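Local coordinates for uncharacterized protein (Parabacteroides merdae ATCC 43184, PDB 4OPW) that is of unknown function but is probably a cell-surface adhesin, built as a beta-helix that resembles the pectate-lyase-like folds, at residues Lys86-Val91 with Ala97-Asn102; Asp108-Asn113 with Val120-Lys125; Leu133-Ser136 with Asn140-Val143; Val191-Thr196 with Ala201-Thr206; Leu209-Thr212 with Asn218-Tyr221. All coordinates share one frame; numbering follows the deposited sequence.

Contact 1. Residues Lys86-Val91 with Ala97-Asn102; sequences KWLKEV and ANFIAN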
# COMPACT_ATOMS: atom_id res chain seq x y z
N LYS A 86 -18.09 -1.01 -4.56
CA LYS A 86 -18.32 -2.45 -4.59
C LYS A 86 -17.01 -3.21 -4.89
O LYS A 86 -16.81 -4.33 -4.40
CB LYS A 86 -19.40 -2.76 -5.64
CG LYS A 86 -19.81 -4.22 -5.68
CD LYS A 86 -21.08 -4.46 -6.49
CE LYS A 86 -21.30 -5.94 -6.67
NZ LYS A 86 -22.59 -6.25 -7.37
N TRP A 87 -16.17 -2.63 -5.74
CA TRP A 87 -14.93 -3.24 -6.20
C TRP A 87 -13.74 -2.31 -6.01
O TRP A 87 -13.87 -1.08 -6.13
CB TRP A 87 -15.05 -3.61 -7.68
CG TRP A 87 -16.20 -4.51 -7.99
CD1 TRP A 87 -17.38 -4.17 -8.58
CD2 TRP A 87 -16.30 -5.90 -7.67
NE1 TRP A 87 -18.20 -5.27 -8.68
CE2 TRP A 87 -17.57 -6.34 -8.12
CE3 TRP A 87 -15.45 -6.82 -7.03
CZ2 TRP A 87 -17.98 -7.68 -7.99
CZ3 TRP A 87 -15.85 -8.14 -6.92
CH2 TRP A 87 -17.12 -8.56 -7.37
N LEU A 88 -12.56 -2.90 -5.77
CA LEU A 88 -11.31 -2.13 -5.67
C LEU A 88 -10.16 -2.97 -6.24
O LEU A 88 -9.83 -4.00 -5.68
CB LEU A 88 -11.00 -1.67 -4.25
CG LEU A 88 -9.77 -0.77 -4.11
CD1 LEU A 88 -10.00 0.61 -4.75
CD2 LEU A 88 -9.34 -0.64 -2.66
N LYS A 89 -9.58 -2.52 -7.35
CA LYS A 89 -8.49 -3.28 -7.96
C LYS A 89 -7.14 -2.57 -7.81
O LYS A 89 -6.09 -3.18 -8.05
CB LYS A 89 -8.78 -3.58 -9.46
CG LYS A 89 -8.71 -2.32 -10.36
CD LYS A 89 -8.94 -2.64 -11.83
CE LYS A 89 -8.76 -1.41 -12.67
NZ LYS A 89 -8.93 -1.71 -14.11
N GLU A 90 -7.15 -1.27 -7.46
CA GLU A 90 -5.89 -0.52 -7.41
C GLU A 90 -5.95 0.69 -6.52
O GLU A 90 -6.96 1.39 -6.47
CB GLU A 90 -5.57 -0.05 -8.85
CG GLU A 90 -4.29 0.73 -9.08
CD GLU A 90 -4.26 1.20 -10.52
OE1 GLU A 90 -4.11 0.33 -11.40
OE2 GLU A 90 -4.55 2.39 -10.77
N VAL A 91 -4.83 0.95 -5.84
CA VAL A 91 -4.65 2.15 -5.02
C VAL A 91 -3.27 2.72 -5.32
O VAL A 91 -2.27 1.98 -5.26
CB VAL A 91 -4.83 1.92 -3.49
CG1 VAL A 91 -4.65 3.23 -2.69
CG2 VAL A 91 -6.18 1.27 -3.16
N ALA A 97 0.18 10.58 2.67
CA ALA A 97 -1.21 10.24 2.90
C ALA A 97 -1.33 9.03 3.84
O ALA A 97 -0.35 8.30 4.03
CB ALA A 97 -1.86 9.89 1.55
N ASN A 98 -2.50 8.87 4.44
CA ASN A 98 -2.86 7.71 5.23
C ASN A 98 -3.99 7.01 4.47
O ASN A 98 -5.06 7.61 4.29
CB ASN A 98 -3.29 8.11 6.65
CG ASN A 98 -2.20 8.60 7.59
OD1 ASN A 98 -1.00 8.30 7.44
ND2 ASN A 98 -2.60 9.32 8.62
N PHE A 99 -3.74 5.81 3.93
CA PHE A 99 -4.81 5.02 3.31
C PHE A 99 -5.16 3.88 4.24
O PHE A 99 -4.28 3.10 4.61
CB PHE A 99 -4.45 4.49 1.90
CG PHE A 99 -5.60 3.69 1.31
CD1 PHE A 99 -6.62 4.33 0.60
CD2 PHE A 99 -5.66 2.31 1.47
CE1 PHE A 99 -7.69 3.59 0.07
CE2 PHE A 99 -6.72 1.57 0.91
CZ PHE A 99 -7.74 2.23 0.24
N ILE A 100 -6.42 3.80 4.66
CA ILE A 100 -6.86 2.72 5.54
C ILE A 100 -8.05 1.99 4.93
O ILE A 100 -9.07 2.63 4.63
CB ILE A 100 -7.22 3.23 6.98
CG1 ILE A 100 -6.01 3.89 7.71
CG2 ILE A 100 -7.81 2.09 7.82
CD1 ILE A 100 -6.36 4.58 9.05
N ALA A 101 -7.95 0.66 4.77
CA ALA A 101 -9.09 -0.17 4.34
C ALA A 101 -9.69 -0.77 5.62
O ALA A 101 -9.02 -1.54 6.32
CB ALA A 101 -8.63 -1.24 3.36
N ASN A 102 -10.93 -0.36 5.95
CA ASN A 102 -11.64 -0.79 7.17
C ASN A 102 -12.64 -1.91 6.93
O ASN A 102 -13.60 -2.09 7.70
CB ASN A 102 -12.34 0.40 7.81
CG ASN A 102 -11.37 1.29 8.53
OD1 ASN A 102 -10.53 0.82 9.31
ND2 ASN A 102 -11.46 2.59 8.28
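Phe-99 meets Val-91 and Leu-88 across the interior of a beta-helix, and it carries the whole contact from the side of residues 97-102. Entering that segment, Asn-98 belongs to the outer surface. The next residue turns inward. With CG anti to the backbone N (chi1 -180°), the Phe-99 ring reaches across toward strand 90-94 and lays one face under Val-91. Val-91 CG1 stands over the middle of the ring, 4.0 Å from its centroid and only 11° off the normal, a CH-pi contact. The other methyl, Val-91 CG2, touches nearer the far end, 3.9 Å from Phe-99 CZ. Leu-88 adds a looser, oblique approach, its CD2 4.4 Å from the same CZ. Tyr-34 and Ile-24 also touch the Phe-99 side chain. Farther on, Ala-101 faces inward and packs on Leu-122 of the next coil. No hydrogen bond joins the two segments; the backbone bonds of Val-91 go to Lys-111 and Asn-113 in the adjoining strand. Between these two walls of the beta-helix the contact is apolar, resting on van der Waals packing and the burial of hydrophobic surface, with a methyl-on-ring contact at its centre.

Contact 2. Residues Asp108-Asn113 with Val120-Lys125; sequences DELKIN and VQLKQK
No ring or other flat group takes part where Ile-112 and Leu-122 meet, so there is neither face nor edge to cover; the contact is made of branched aliphatic ends. An aromatic neighbour, Phe-99 of the preceding coil, packs on Val-120. Within the contact, Ile-112 takes the largest share, with two separate branches. Its longer arm runs out from the strand, CG1 beside the backbone N (chi1 -55°) and CD1 fully extended beyond it (chi2 -179°), which brings CD1 tip to tip with Leu-122. Ile-112 CD1 lies 3.6 Å from Leu-122 CD1, the closest approach between the segments, and 4.0 Å from Leu-122 CD2, so that it sits against both prongs of the leucine. The shorter branch points to the other partner: Ile-112 CG2 meets Val-120 CG1 at 4.1 Å, again end against end. Leu-110 contributes little more than a glancing touch, its CD2 4.4 Å from Leu-122 CD1. Strands 109-113 and 120-122 run at 154° to each other with their axes 10.1 Å apart, too far for backbone pairing. They form opposing walls of one coil of the beta-helix. Met-141 and Leu-133 of the next coil close against Ile-112, and Val-143 against Leu-122, which makes the aliphatic layer continuous along the core. With methyls meeting methyls and no polar side chain between them, cohesion here depends on shape fit and the exclusion of water, without any directional bond.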
# COMPACT_ATOMS: atom_id res chain seq x y z
N ASP A 108 -10.19 -10.30 -8.20
CA ASP A 108 -9.19 -11.05 -8.97
C ASP A 108 -7.79 -10.52 -8.67
O ASP A 108 -6.85 -11.31 -8.52
CB ASP A 108 -9.47 -10.93 -10.48
CG ASP A 108 -10.74 -11.61 -10.98
OD1 ASP A 108 -11.27 -12.50 -10.27
OD2 ASP A 108 -11.20 -11.25 -12.08
N GLU A 109 -7.64 -9.18 -8.58
CA GLU A 109 -6.34 -8.55 -8.36
C GLU A 109 -6.45 -7.29 -7.54
O GLU A 109 -7.40 -6.52 -7.69
CB GLU A 109 -5.69 -8.21 -9.72
CG GLU A 109 -5.23 -9.41 -10.54
CD GLU A 109 -4.53 -9.15 -11.86
OE1 GLU A 109 -3.78 -8.15 -11.95
OE2 GLU A 109 -4.69 -9.98 -12.78
N LEU A 110 -5.43 -7.05 -6.70
CA LEU A 110 -5.32 -5.81 -5.95
C LEU A 110 -3.88 -5.35 -6.07
O LEU A 110 -2.95 -6.05 -5.67
CB LEU A 110 -5.77 -5.94 -4.49
CG LEU A 110 -5.65 -4.65 -3.65
CD1 LEU A 110 -6.42 -3.44 -4.29
CD2 LEU A 110 -6.06 -4.89 -2.22
N LYS A 111 -3.70 -4.18 -6.68
CA LYS A 111 -2.38 -3.56 -6.86
C LYS A 111 -2.31 -2.29 -6.05
O LYS A 111 -3.18 -1.43 -6.16
CB LYS A 111 -2.12 -3.30 -8.36
CG LYS A 111 -0.83 -2.54 -8.66
CD LYS A 111 -0.52 -2.53 -10.17
CE LYS A 111 -1.50 -1.70 -11.01
NZ LYS A 111 -1.51 -2.07 -12.46
N ILE A 112 -1.28 -2.17 -5.20
CA ILE A 112 -1.09 -0.98 -4.39
C ILE A 112 0.31 -0.42 -4.61
O ILE A 112 1.30 -1.16 -4.49
CB ILE A 112 -1.35 -1.27 -2.89
CG1 ILE A 112 -2.77 -1.87 -2.72
CG2 ILE A 112 -1.16 0.03 -2.03
CD1 ILE A 112 -3.17 -2.16 -1.34
N ASN A 113 0.38 0.88 -4.94
CA ASN A 113 1.64 1.61 -5.11
C ASN A 113 1.68 2.71 -4.06
O ASN A 113 0.86 3.63 -4.13
CB ASN A 113 1.78 2.17 -6.53
CG ASN A 113 1.81 1.13 -7.63
OD1 ASN A 113 2.09 -0.06 -7.41
ND2 ASN A 113 1.54 1.56 -8.86
N VAL A 120 -0.02 2.87 4.27
CA VAL A 120 -1.15 2.07 3.78
C VAL A 120 -1.42 0.98 4.81
O VAL A 120 -0.51 0.24 5.16
CB VAL A 120 -0.90 1.46 2.36
CG1 VAL A 120 -2.01 0.47 1.97
CG2 VAL A 120 -0.72 2.56 1.31
N GLN A 121 -2.65 0.93 5.34
CA GLN A 121 -3.03 -0.09 6.31
C GLN A 121 -4.25 -0.85 5.82
O GLN A 121 -5.33 -0.27 5.68
CB GLN A 121 -3.31 0.51 7.71
CG GLN A 121 -2.14 1.28 8.33
CD GLN A 121 -2.62 2.08 9.51
OE1 GLN A 121 -2.98 3.25 9.39
NE2 GLN A 121 -2.68 1.46 10.65
N LEU A 122 -4.07 -2.16 5.52
CA LEU A 122 -5.18 -3.02 5.11
C LEU A 122 -5.52 -3.80 6.36
O LEU A 122 -4.80 -4.73 6.71
CB LEU A 122 -4.83 -3.90 3.89
CG LEU A 122 -4.19 -3.15 2.69
CD1 LEU A 122 -3.87 -4.12 1.56
CD2 LEU A 122 -5.05 -1.96 2.19
N LYS A 123 -6.51 -3.32 7.12
CA LYS A 123 -6.78 -3.82 8.47
C LYS A 123 -7.56 -5.14 8.56
O LYS A 123 -7.56 -5.76 9.64
CB LYS A 123 -7.49 -2.74 9.31
CG LYS A 123 -6.59 -1.52 9.56
CD LYS A 123 -7.15 -0.63 10.65
CE LYS A 123 -6.21 0.49 11.02
NZ LYS A 123 -6.81 1.40 12.03
N GLN A 124 -8.25 -5.55 7.48
CA GLN A 124 -9.03 -6.80 7.50
C GLN A 124 -8.62 -7.70 6.34
O GLN A 124 -7.88 -7.27 5.45
CB GLN A 124 -10.53 -6.51 7.52
CG GLN A 124 -11.01 -6.00 8.89
CD GLN A 124 -12.45 -5.55 8.90
OE1 GLN A 124 -12.76 -4.39 9.16
NE2 GLN A 124 -13.37 -6.46 8.66
N LYS A 125 -9.03 -8.98 6.39
CA LYS A 125 -8.56 -9.98 5.44
C LYS A 125 -8.68 -9.55 3.96
O LYS A 125 -9.74 -9.13 3.50
CB LYS A 125 -9.24 -11.34 5.66
CG LYS A 125 -8.63 -12.48 4.84
CD LYS A 125 -9.33 -13.81 5.13
CE LYS A 125 -8.58 -14.98 4.53
NZ LYS A 125 -9.19 -16.28 4.93

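Contact 3. Residues Leu133-Ser136 with Asn140-Val143; sequences LNVS and NMVV
Met-141, present as selenomethionine, fills the tight part of this contact between Leu-133 and Val-135. Its chain leaves the strand with CG anti to the backbone N (chi1 -163°) and stays extended as far as the selenium, which settles against the flank of Leu-133. Met-141 SE is 3.7 Å from Leu-133 CD2 and 3.9 Å from Leu-133 CB, so the heavy atom touches the leucine along its length and not just at its end. A bend at chi3 (-64°) then directs the terminal methyl to the next inward residue, leaving Met-141 CE 3.9 Å from Val-135 CG2 as the two side chains slide past each other. Toward the other end the packing is more relaxed: Leu-133 CD1 and Val-143 CG2 meet tip to tip at 4.2 Å. On the outer faces of the walls the character changes. Asn-134 and Asn-140 point away from the opposite strand and are partly exposed; Asn-134 ND2 bonds to Asp-132 OD1, and Asn-140 OD1 to Thr-160 OG1. This division, amides outside and aliphatics inside, belongs to a beta-helix coil; the axes of strands 133-136 and 140-143 approach to 7.8 Å. Ile-112 and Val-120 on one side and Leu-163 on the other continue the core. The selenomethionine chain thus spans two inward positions of the facing strand, the chi3 bend letting one side chain meet both.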
# COMPACT_ATOMS: atom_id res chain seq x y z
N LEU A 133 2.12 -5.48 -4.34
CA LEU A 133 2.45 -4.38 -3.44
C LEU A 133 3.79 -3.77 -3.78
O LEU A 133 4.79 -4.48 -3.95
CB LEU A 133 2.47 -4.91 -2.00
CG LEU A 133 1.24 -5.74 -1.56
CD1 LEU A 133 1.42 -6.25 -0.14
CD2 LEU A 133 -0.05 -4.93 -1.66
N ASN A 134 3.79 -2.44 -3.90
CA ASN A 134 4.98 -1.68 -4.27
C ASN A 134 5.15 -0.50 -3.36
O ASN A 134 4.21 0.27 -3.15
CB ASN A 134 4.87 -1.21 -5.73
CG ASN A 134 4.62 -2.34 -6.69
OD1 ASN A 134 5.55 -2.97 -7.16
ND2 ASN A 134 3.33 -2.68 -6.93
N VAL A 135 6.36 -0.37 -2.79
CA VAL A 135 6.66 0.74 -1.90
C VAL A 135 7.90 1.47 -2.40
O VAL A 135 8.86 0.84 -2.88
CB VAL A 135 6.83 0.24 -0.43
CG1 VAL A 135 7.72 1.17 0.40
CG2 VAL A 135 5.46 0.05 0.25
N SER A 136 7.91 2.81 -2.26
CA SER A 136 9.10 3.61 -2.55
C SER A 136 9.04 4.89 -1.72
O SER A 136 8.03 5.13 -1.05
CB SER A 136 9.22 3.92 -4.04
OG SER A 136 8.28 4.89 -4.46
N ASN A 140 5.27 3.21 3.92
CA ASN A 140 5.13 2.02 4.75
C ASN A 140 3.80 1.37 4.50
O ASN A 140 2.78 2.04 4.33
CB ASN A 140 5.27 2.40 6.23
CG ASN A 140 6.63 2.92 6.59
OD1 ASN A 140 7.61 2.18 6.63
ND2 ASN A 140 6.75 4.22 6.78
N MSE A 141 3.79 0.04 4.51
CA MSE A 141 2.55 -0.67 4.32
C MSE A 141 2.39 -1.75 5.38
O MSE A 141 3.36 -2.43 5.73
CB MSE A 141 2.49 -1.28 2.93
CG MSE A 141 1.09 -1.67 2.53
SE MSE A 141 1.27 -2.38 0.74
CE MSE A 141 1.80 -1.09 -0.18
N VAL A 142 1.17 -1.88 5.92
CA VAL A 142 0.86 -2.90 6.92
C VAL A 142 -0.38 -3.67 6.44
O VAL A 142 -1.45 -3.06 6.27
CB VAL A 142 0.66 -2.35 8.36
CG1 VAL A 142 0.39 -3.49 9.35
CG2 VAL A 142 1.85 -1.49 8.81
N VAL A 143 -0.23 -4.98 6.25
CA VAL A 143 -1.32 -5.86 5.82
C VAL A 143 -1.54 -6.87 6.93
O VAL A 143 -0.66 -7.70 7.21
CB VAL A 143 -1.04 -6.54 4.43
CG1 VAL A 143 -2.21 -7.44 4.03
CG2 VAL A 143 -0.76 -5.49 3.34

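Contact 4. Residues Val191-Thr196 with Ala201-Thr206; sequences VNCKIT and AQIHPT. With EDO (1,2-ethanediol), chain D.
Val-191 and Pro-205 make the closest approach of the first shell, Val-191 CG2 lying 3.6 Å from Pro-205 CB, where the valine methyl comes against the proline at its CA-CB side. Next along the wall, Ile-203 CD1 rests against two residues of the opposite strand, 3.9 Å from Cys-193 CB and 4.0 Å from Val-191 CG1. The torsion explains the reach: Ile-203 CG1 occupies the crowded position between backbone N and carbonyl carbon (chi1 59°), and the arm is extended from there. Cys-193, with SG anti to its N, directs the sulfur at a small partner, SG to Ala-201 CB 3.7 Å. Ile-195 closes this end, its CD1 4.0 Å from Ala-201 N and 4.1 Å from Ala-201 CB. Ala-201 thus receives the cysteine sulfur and the end of Ile-195, while Ile-203 on the same strand reaches Val-191 and Cys-193. Around this shell, Tyr-173 from the preceding coil and Leu-209, Ile-219 and Tyr-221 from the following one complete the walls of the beta-helix core. Backbone bonds from Val-191 and Cys-193 to Lys-210 set the spacing of the strands along the helix. At the corner, on the outside, Thr-206 CG2 rests over one face of the His-204 ring near its rim, and His-204 ND1 is bonded to Lys-222 O. Thr-206 OG1 makes a hydrogen bond of 2.7 Å with O2 of a 1,2-ethanediol, probably a crystallisation additive. The side-chain contacts across the interior are apolar, and the thiol serves as one more hydrophobic surface; the hydrogen bonds described belong to the backbone ladder and the outer corner.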
# COMPACT_ATOMS: atom_id res chain seq x y z
N VAL A 191 9.07 -19.40 -3.08
CA VAL A 191 9.50 -18.02 -2.88
C VAL A 191 10.72 -17.67 -3.71
O VAL A 191 11.66 -18.47 -3.82
CB VAL A 191 9.79 -17.71 -1.37
CG1 VAL A 191 10.26 -16.26 -1.14
CG2 VAL A 191 8.57 -17.99 -0.49
N ASN A 192 10.69 -16.47 -4.29
CA ASN A 192 11.80 -15.84 -4.99
C ASN A 192 12.12 -14.56 -4.22
O ASN A 192 11.23 -13.73 -4.05
CB ASN A 192 11.46 -15.56 -6.46
CG ASN A 192 12.19 -16.45 -7.42
OD1 ASN A 192 11.91 -17.65 -7.54
ND2 ASN A 192 13.17 -15.89 -8.12
N CYS A 193 13.35 -14.42 -3.69
CA CYS A 193 13.72 -13.23 -2.90
C CYS A 193 15.01 -12.64 -3.43
O CYS A 193 16.02 -13.35 -3.54
CB CYS A 193 13.82 -13.54 -1.41
SG CYS A 193 13.98 -12.08 -0.35
N LYS A 194 14.98 -11.34 -3.75
CA LYS A 194 16.14 -10.66 -4.31
C LYS A 194 16.39 -9.32 -3.63
O LYS A 194 15.45 -8.52 -3.47
CB LYS A 194 15.94 -10.48 -5.83
CG LYS A 194 17.16 -9.96 -6.59
CD LYS A 194 16.82 -9.76 -8.06
CE LYS A 194 17.85 -8.96 -8.81
NZ LYS A 194 17.37 -8.54 -10.15
N ILE A 195 17.65 -9.08 -3.20
CA ILE A 195 18.07 -7.82 -2.57
C ILE A 195 19.26 -7.29 -3.37
O ILE A 195 20.26 -7.99 -3.52
CB ILE A 195 18.39 -7.89 -1.05
CG1 ILE A 195 17.16 -8.41 -0.23
CG2 ILE A 195 18.83 -6.48 -0.54
CD1 ILE A 195 17.40 -8.58 1.27
N THR A 196 19.17 -6.03 -3.86
CA THR A 196 20.25 -5.36 -4.59
C THR A 196 20.53 -4.07 -3.80
O THR A 196 19.71 -3.16 -3.80
CB THR A 196 19.85 -5.08 -6.07
OG1 THR A 196 19.33 -6.27 -6.67
CG2 THR A 196 21.03 -4.54 -6.92
N ALA A 201 15.01 -8.76 4.47
CA ALA A 201 13.79 -9.48 4.14
C ALA A 201 13.61 -10.62 5.12
O ALA A 201 14.53 -11.41 5.31
CB ALA A 201 13.80 -10.00 2.71
N GLN A 202 12.44 -10.68 5.78
CA GLN A 202 12.04 -11.75 6.72
C GLN A 202 10.95 -12.52 6.03
O GLN A 202 9.91 -11.94 5.72
CB GLN A 202 11.57 -11.17 8.04
CG GLN A 202 12.67 -10.46 8.82
CD GLN A 202 12.14 -9.80 10.06
OE1 GLN A 202 10.93 -9.59 10.22
NE2 GLN A 202 13.02 -9.46 10.97
N ILE A 203 11.19 -13.79 5.68
CA ILE A 203 10.25 -14.53 4.85
C ILE A 203 9.99 -15.94 5.38
O ILE A 203 10.74 -16.41 6.25
CB ILE A 203 10.78 -14.56 3.38
CG1 ILE A 203 12.18 -15.24 3.30
CG2 ILE A 203 10.79 -13.14 2.78
CD1 ILE A 203 12.75 -15.37 1.88
N HIS A 204 8.91 -16.58 4.90
CA HIS A 204 8.54 -17.92 5.39
C HIS A 204 8.24 -18.87 4.21
O HIS A 204 7.07 -19.22 3.97
CB HIS A 204 7.38 -17.82 6.40
CG HIS A 204 6.90 -19.12 6.98
ND1 HIS A 204 7.72 -20.23 7.08
CD2 HIS A 204 5.69 -19.42 7.51
CE1 HIS A 204 6.98 -21.18 7.61
NE2 HIS A 204 5.75 -20.74 7.90
N PRO A 205 9.28 -19.28 3.44
CA PRO A 205 9.08 -20.29 2.38
C PRO A 205 8.80 -21.66 3.01
O PRO A 205 9.42 -21.97 4.03
CB PRO A 205 10.40 -20.28 1.60
CG PRO A 205 11.30 -19.32 2.30
CD PRO A 205 10.72 -19.00 3.63
N THR A 206 7.85 -22.44 2.48
CA THR A 206 7.53 -23.74 3.09
C THR A 206 7.93 -24.92 2.18
O THR A 206 7.75 -26.08 2.57
CB THR A 206 6.06 -23.83 3.50
OG1 THR A 206 5.24 -23.74 2.34
CG2 THR A 206 5.68 -22.77 4.55
C1 EDO D . 2.29 -24.44 5.16
O1 EDO D . 2.32 -23.44 6.17
C2 EDO D . 1.70 -23.86 3.86
O2 EDO D . 2.72 -23.30 3.05

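Contact 5. Residues Leu209-Thr212 with Asn218-Tyr221; sequences LKAT and NIRY
Leu-209 and Ala-211 face Tyr-221 and Ile-219 across a late coil of the beta-helix, on strands that run nearly antiparallel with axes 8.9 Å apart. The apolar contacts come first. Ile-219 reaches over with an extended arm and places CD1 3.8 Å from Ala-211 CB, which pairs a long side chain with a short one. The same methyl passes 4.3 Å from Thr-212 O, a marginal approach to the backbone. The second apolar contact involves a ring: Leu-209 CD2 comes at Tyr-221 obliquely, 3.9 Å from Tyr-221 CD1 and 4.1 Å from Tyr-221 CG, near the root of the ring. Tyr-221 CG stands between the backbone N and carbonyl carbon (chi1 67°), which leans the ring along the wall. There it also packs on Ile-203 and Pro-205 of the previous coil, and on Val-227 and Val-237 of the next. Thus one tyrosine, still partly exposed, joins three successive levels of the stack. The polar interactions of Asn-218 and Arg-220 lie on the outward side. Asn-218 OD1 accepts from the backbone N of Thr-236, and Arg-220 curls back along its own strand, with Thr-236 O as a further partner of NH1. Arg-220 NH1 donates to Ile-219 O at 3.0 Å with an N-H...O angle of 153°; the carbonyl oxygen lies close to the guanidinium plane, whereas the nitrogen stands 61° out of the carbonyl plane.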
# COMPACT_ATOMS: atom_id res chain seq x y z
N LEU A 209 12.99 -21.96 -1.82
CA LEU A 209 13.41 -20.57 -1.81
C LEU A 209 14.56 -20.36 -2.78
O LEU A 209 15.57 -21.05 -2.69
CB LEU A 209 13.84 -20.13 -0.39
CG LEU A 209 14.61 -18.79 -0.29
CD1 LEU A 209 13.72 -17.60 -0.69
CD2 LEU A 209 15.25 -18.60 1.09
N LYS A 210 14.39 -19.39 -3.69
CA LYS A 210 15.44 -18.96 -4.60
C LYS A 210 15.87 -17.58 -4.12
O LYS A 210 15.06 -16.65 -4.13
CB LYS A 210 14.96 -18.97 -6.06
CG LYS A 210 14.71 -20.37 -6.60
CD LYS A 210 14.28 -20.30 -8.02
CE LYS A 210 13.86 -21.62 -8.58
NZ LYS A 210 13.74 -21.49 -10.03
N ALA A 211 17.11 -17.47 -3.61
CA ALA A 211 17.60 -16.21 -3.04
C ALA A 211 18.77 -15.63 -3.81
O ALA A 211 19.73 -16.35 -4.15
CB ALA A 211 18.00 -16.43 -1.58
N THR A 212 18.69 -14.32 -4.09
CA THR A 212 19.75 -13.60 -4.79
C THR A 212 20.08 -12.31 -4.04
O THR A 212 19.18 -11.50 -3.80
CB THR A 212 19.38 -13.30 -6.26
OG1 THR A 212 18.81 -14.47 -6.87
CG2 THR A 212 20.59 -12.80 -7.08
N ASN A 218 20.30 -8.53 3.77
CA ASN A 218 20.17 -9.84 4.40
C ASN A 218 18.80 -10.45 4.21
O ASN A 218 17.79 -9.75 4.31
CB ASN A 218 20.47 -9.77 5.89
CG ASN A 218 21.90 -9.43 6.17
OD1 ASN A 218 22.81 -10.19 5.83
ND2 ASN A 218 22.14 -8.25 6.71
N ILE A 219 18.78 -11.76 3.96
CA ILE A 219 17.56 -12.54 3.84
C ILE A 219 17.52 -13.48 5.05
O ILE A 219 18.47 -14.24 5.28
CB ILE A 219 17.47 -13.30 2.50
CG1 ILE A 219 17.40 -12.32 1.31
CG2 ILE A 219 16.27 -14.29 2.52
CD1 ILE A 219 17.55 -12.99 -0.08
N ARG A 220 16.44 -13.40 5.83
CA ARG A 220 16.27 -14.29 6.98
C ARG A 220 14.99 -15.07 6.75
O ARG A 220 13.97 -14.47 6.43
CB ARG A 220 16.28 -13.51 8.31
CG ARG A 220 17.63 -12.85 8.65
CD ARG A 220 18.75 -13.87 8.87
NE ARG A 220 20.04 -13.22 9.12
CZ ARG A 220 20.95 -12.95 8.19
NH1 ARG A 220 20.72 -13.23 6.92
NH2 ARG A 220 22.11 -12.39 8.53
N TYR A 221 15.05 -16.40 6.81
CA TYR A 221 13.87 -17.19 6.52
C TYR A 221 13.52 -18.19 7.60
O TYR A 221 14.40 -18.67 8.33
CB TYR A 221 14.04 -17.93 5.17
CG TYR A 221 15.10 -19.01 5.17
CD1 TYR A 221 16.42 -18.73 4.83
CD2 TYR A 221 14.78 -20.32 5.51
CE1 TYR A 221 17.39 -19.72 4.82
CE2 TYR A 221 15.75 -21.32 5.52
CZ TYR A 221 17.05 -21.02 5.16
OH TYR A 221 18.00 -22.01 5.17

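The five contacts sample positions in order along one beta-helix, each joining opposite walls, and their segments also line up wall by wall. Contacts 1 and 2 have centres about 7 Å apart and are linked on both walls by probable backbone hydrogen bonds, Phe-99 O to Gln-121 N on one and Val-91 O to Asn-113 N on the other. Contact 3 follows about 9 Å beyond contact 2, centre to centre, joined likewise. After a gap of about 16 Å between the centres of contacts 3 and 4, contacts 4 and 5 interlock, their centres about 4 Å apart. Contacts 1 and 5 are about 30 Å apart, centre to centre. The ethanediol touches contact 4 alone, at its outer corner.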